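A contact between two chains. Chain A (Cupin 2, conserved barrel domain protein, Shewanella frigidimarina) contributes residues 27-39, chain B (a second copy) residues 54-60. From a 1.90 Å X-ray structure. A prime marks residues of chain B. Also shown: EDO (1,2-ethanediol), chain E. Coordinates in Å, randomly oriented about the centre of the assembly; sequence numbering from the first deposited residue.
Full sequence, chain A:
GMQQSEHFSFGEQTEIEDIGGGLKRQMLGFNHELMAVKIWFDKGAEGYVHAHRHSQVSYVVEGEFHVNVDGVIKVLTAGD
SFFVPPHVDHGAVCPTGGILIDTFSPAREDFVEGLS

Chain A, residues 27-39: MLGFNHELMAVKI
Chain B, residues 54-60: HSQVSYV

A β-hairpin of chain A packs against a single strand of chain B. Strands 27-31 and 34-39 are joined by a type I turn from Asn31 to Leu34; strand 55-60 of chain B runs antiparallel to the first (175°, axes 6.7 Å apart at closest) and nearly parallel to the second (10°, 7.2 Å). CA atoms pair as Leu28-Tyr59′ (7.2 Å), Gly29-Val57′ (5.8 Å) and Leu34-Ser55′ (6.5 Å). No backbone hydrogen bond links the two stretches; the contact is made by side chains against side chains and, in places, against the main chain, as where Leu34 CD2 lies 3.4 Å from Val57′ N. Within the hairpin, Leu28 N donates to Ala36 O (2.8 Å), Ala36 N to Gly29 O (2.9 Å) and Asn31 N to Leu34 O (2.9 Å).

The polar centre lies at the turn. Asn31 (chi1 63°, p) serves both chains: its OD1 accepts from Glu33 N (3.0 Å), bracing the turn, while its ND2 donates to Ser55′ OG (2.8 Å) at a nearly linear 174°. Ser55′ (m) passes the chain on, OG donating to Glu33 OE2 (3.1 Å); its hydroxyl is thus both acceptor and donor.

Beyond it the contact is mainly apolar, with one weak hydrogen bond at the far end. Val57′ (t) points toward the hairpin, CG2 lying 3.6 Å from Leu34 CD2 (Leu34 chi1 t, chi2 p) and CG1 3.7 Å from Ala36 CB. Gly29 (phi/psi 166/147) leaves room for it: an ideal CB there would clash, 2.9 Å from Val57′ CG1. At the far end Tyr59′ (chi1 t, chi2 73°) meets Leu28 (m, t), with CD1 of Leu28 3.8 Å from CD1 of Tyr59′. Lys38, extended with all four chi angles t, gives a weak hydrogen bond from NZ to Tyr59′ OH (3.0 Å).

Gln56′ and Ser58′ point away from the hairpin; Gln56′ NE2 donates to Ser58′ OG (2.9 Å) and weakly to O1 of the ethanediol (3.5 Å), while Gln56′ OE1 is satisfied elsewhere in the structure.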

# COMPACT_ATOMS: atom_id res chain seq x y z
N MSE A 27 8.36 -4.49 6.99
CA MSE A 27 7.68 -5.32 6.00
C MSE A 27 6.20 -5.48 6.30
O MSE A 27 5.92 -5.88 7.39
CB MSE A 27 8.36 -6.70 5.92
CG MSE A 27 7.83 -7.55 4.75
SE MSE A 27 8.14 -6.73 2.99
CE MSE A 27 9.98 -6.49 3.27
N LEU A 28 5.33 -5.18 5.35
CA LEU A 28 3.90 -5.42 5.51
C LEU A 28 3.47 -6.73 4.86
O LEU A 28 2.54 -7.39 5.31
CB LEU A 28 3.09 -4.27 4.91
CG LEU A 28 3.40 -2.88 5.49
CD1 LEU A 28 2.55 -1.83 4.82
CD2 LEU A 28 3.21 -2.89 7.00
N GLY A 29 4.14 -7.09 3.77
CA GLY A 29 3.88 -8.37 3.11
C GLY A 29 4.50 -8.40 1.73
O GLY A 29 4.57 -7.37 1.07
N PHE A 30 4.95 -9.57 1.29
CA PHE A 30 5.64 -9.67 0.01
C PHE A 30 5.58 -11.09 -0.58
O PHE A 30 5.46 -12.05 0.18
CB PHE A 30 7.09 -9.24 0.16
CG PHE A 30 8.01 -10.23 0.84
CD1 PHE A 30 8.09 -10.28 2.22
CD2 PHE A 30 8.80 -11.10 0.10
CE1 PHE A 30 8.94 -11.18 2.85
CE2 PHE A 30 9.64 -12.01 0.72
CZ PHE A 30 9.70 -12.05 2.10
N ASN A 31 5.68 -11.21 -1.89
CA ASN A 31 6.26 -12.33 -2.62
C ASN A 31 7.10 -11.82 -3.79
O ASN A 31 7.30 -10.62 -3.96
CB ASN A 31 5.17 -13.30 -3.09
CG ASN A 31 4.21 -12.69 -4.07
OD1 ASN A 31 4.43 -11.60 -4.60
ND2 ASN A 31 3.11 -13.38 -4.34
N HIS A 32 7.59 -12.73 -4.62
CA HIS A 32 8.39 -12.43 -5.78
C HIS A 32 7.87 -11.28 -6.62
O HIS A 32 8.65 -10.58 -7.28
CB HIS A 32 8.49 -13.68 -6.68
CG HIS A 32 7.19 -14.01 -7.34
ND1 HIS A 32 6.19 -14.70 -6.69
CD2 HIS A 32 6.70 -13.74 -8.57
CE1 HIS A 32 5.15 -14.85 -7.49
NE2 HIS A 32 5.44 -14.28 -8.65
N GLU A 33 6.57 -11.02 -6.68
CA GLU A 33 6.11 -10.03 -7.66
C GLU A 33 5.39 -8.85 -7.02
O GLU A 33 4.97 -7.93 -7.72
CB GLU A 33 5.21 -10.71 -8.69
CG GLU A 33 3.75 -10.84 -8.30
CD GLU A 33 2.93 -11.60 -9.33
OE1 GLU A 33 3.48 -11.92 -10.41
OE2 GLU A 33 1.74 -11.86 -9.06
N LEU A 34 5.25 -8.85 -5.70
CA LEU A 34 4.54 -7.76 -5.04
C LEU A 34 5.09 -7.56 -3.63
O LEU A 34 5.43 -8.54 -2.96
CB LEU A 34 3.03 -8.03 -4.97
CG LEU A 34 2.19 -6.94 -4.31
CD1 LEU A 34 2.21 -5.66 -5.13
CD2 LEU A 34 0.75 -7.40 -4.11
N MSE A 35 5.21 -6.32 -3.19
CA MSE A 35 5.84 -6.07 -1.89
C MSE A 35 5.46 -4.71 -1.31
O MSE A 35 5.52 -3.75 -2.02
CB MSE A 35 7.37 -6.19 -1.99
CG MSE A 35 8.14 -5.62 -0.81
SE MSE A 35 10.08 -5.86 -0.86
CE MSE A 35 10.15 -7.44 0.12
N ALA A 36 5.09 -4.69 -0.04
CA ALA A 36 4.66 -3.46 0.63
C ALA A 36 5.42 -3.30 1.94
O ALA A 36 5.48 -4.22 2.76
CB ALA A 36 3.17 -3.47 0.87
N VAL A 37 6.01 -2.12 2.14
CA VAL A 37 6.70 -1.84 3.40
C VAL A 37 6.15 -0.54 4.01
O VAL A 37 5.48 0.22 3.32
CB VAL A 37 8.22 -1.73 3.26
CG1 VAL A 37 8.79 -2.99 2.62
CG2 VAL A 37 8.58 -0.49 2.44
N LYS A 38 6.46 -0.37 5.29
CA LYS A 38 6.16 0.82 6.06
C LYS A 38 7.47 1.53 6.42
O LYS A 38 8.35 0.93 7.03
CB LYS A 38 5.40 0.48 7.34
CG LYS A 38 4.64 1.65 7.95
CD LYS A 38 3.98 1.27 9.26
CE LYS A 38 2.72 2.09 9.46
NZ LYS A 38 2.16 1.91 10.83
N ILE A 39 7.57 2.79 6.02
CA ILE A 39 8.75 3.61 6.23
C ILE A 39 8.45 4.80 7.14
O ILE A 39 7.61 5.63 6.80
CB ILE A 39 9.31 4.17 4.91
CG1 ILE A 39 9.38 3.15 3.76
CG2 ILE A 39 10.67 4.81 5.16
CD1 ILE A 39 10.46 2.11 3.94
N HIS B 54 -4.11 -12.39 -9.23
CA HIS B 54 -3.36 -11.24 -8.74
C HIS B 54 -2.80 -11.50 -7.35
O HIS B 54 -3.51 -11.99 -6.46
CB HIS B 54 -4.24 -10.00 -8.71
CG HIS B 54 -5.03 -9.72 -9.94
ND1 HIS B 54 -6.21 -10.37 -10.24
CD2 HIS B 54 -4.83 -8.84 -10.95
CE1 HIS B 54 -6.70 -9.92 -11.38
NE2 HIS B 54 -5.88 -8.99 -11.83
N SER B 55 -1.52 -11.20 -7.14
CA SER B 55 -0.99 -11.16 -5.77
C SER B 55 -1.67 -10.01 -5.03
O SER B 55 -2.10 -9.04 -5.66
CB SER B 55 0.52 -11.01 -5.78
OG SER B 55 1.18 -12.23 -6.04
N GLN B 56 -1.79 -10.11 -3.71
CA GLN B 56 -2.44 -9.02 -2.97
C GLN B 56 -1.68 -8.75 -1.67
O GLN B 56 -1.37 -9.68 -0.91
CB GLN B 56 -3.91 -9.32 -2.67
CG GLN B 56 -4.60 -8.21 -1.89
CD GLN B 56 -6.09 -8.41 -1.70
OE1 GLN B 56 -6.77 -9.05 -2.50
NE2 GLN B 56 -6.63 -7.83 -0.63
N VAL B 57 -1.35 -7.49 -1.41
CA VAL B 57 -0.87 -7.13 -0.07
C VAL B 57 -1.73 -5.97 0.44
O VAL B 57 -2.03 -5.02 -0.29
CB VAL B 57 0.62 -6.79 -0.02
CG1 VAL B 57 1.09 -6.53 1.40
CG2 VAL B 57 1.44 -7.93 -0.62
N SER B 58 -2.15 -6.08 1.69
CA SER B 58 -3.18 -5.20 2.24
C SER B 58 -2.69 -4.62 3.57
O SER B 58 -1.95 -5.28 4.30
CB SER B 58 -4.49 -5.95 2.43
OG SER B 58 -5.30 -6.02 1.27
N TYR B 59 -3.09 -3.38 3.84
CA TYR B 59 -2.70 -2.66 5.04
C TYR B 59 -3.93 -2.07 5.73
O TYR B 59 -4.79 -1.50 5.06
CB TYR B 59 -1.72 -1.53 4.72
CG TYR B 59 -1.34 -0.68 5.91
CD1 TYR B 59 -0.50 -1.15 6.90
CD2 TYR B 59 -1.83 0.62 6.02
CE1 TYR B 59 -0.15 -0.37 7.98
CE2 TYR B 59 -1.48 1.41 7.10
CZ TYR B 59 -0.65 0.91 8.07
OH TYR B 59 -0.31 1.70 9.14
N VAL B 60 -4.03 -2.22 7.06
CA VAL B 60 -5.23 -1.69 7.72
C VAL B 60 -4.94 -0.29 8.27
O VAL B 60 -4.18 -0.15 9.22
CB VAL B 60 -5.73 -2.59 8.86
CG1 VAL B 60 -7.05 -2.06 9.40
CG2 VAL B 60 -5.89 -4.03 8.38
C1 EDO E . -10.70 -7.03 0.58
O1 EDO E . -9.51 -7.41 1.26
C2 EDO E . -10.84 -5.51 0.61
O2 EDO E . -11.29 -5.02 -0.66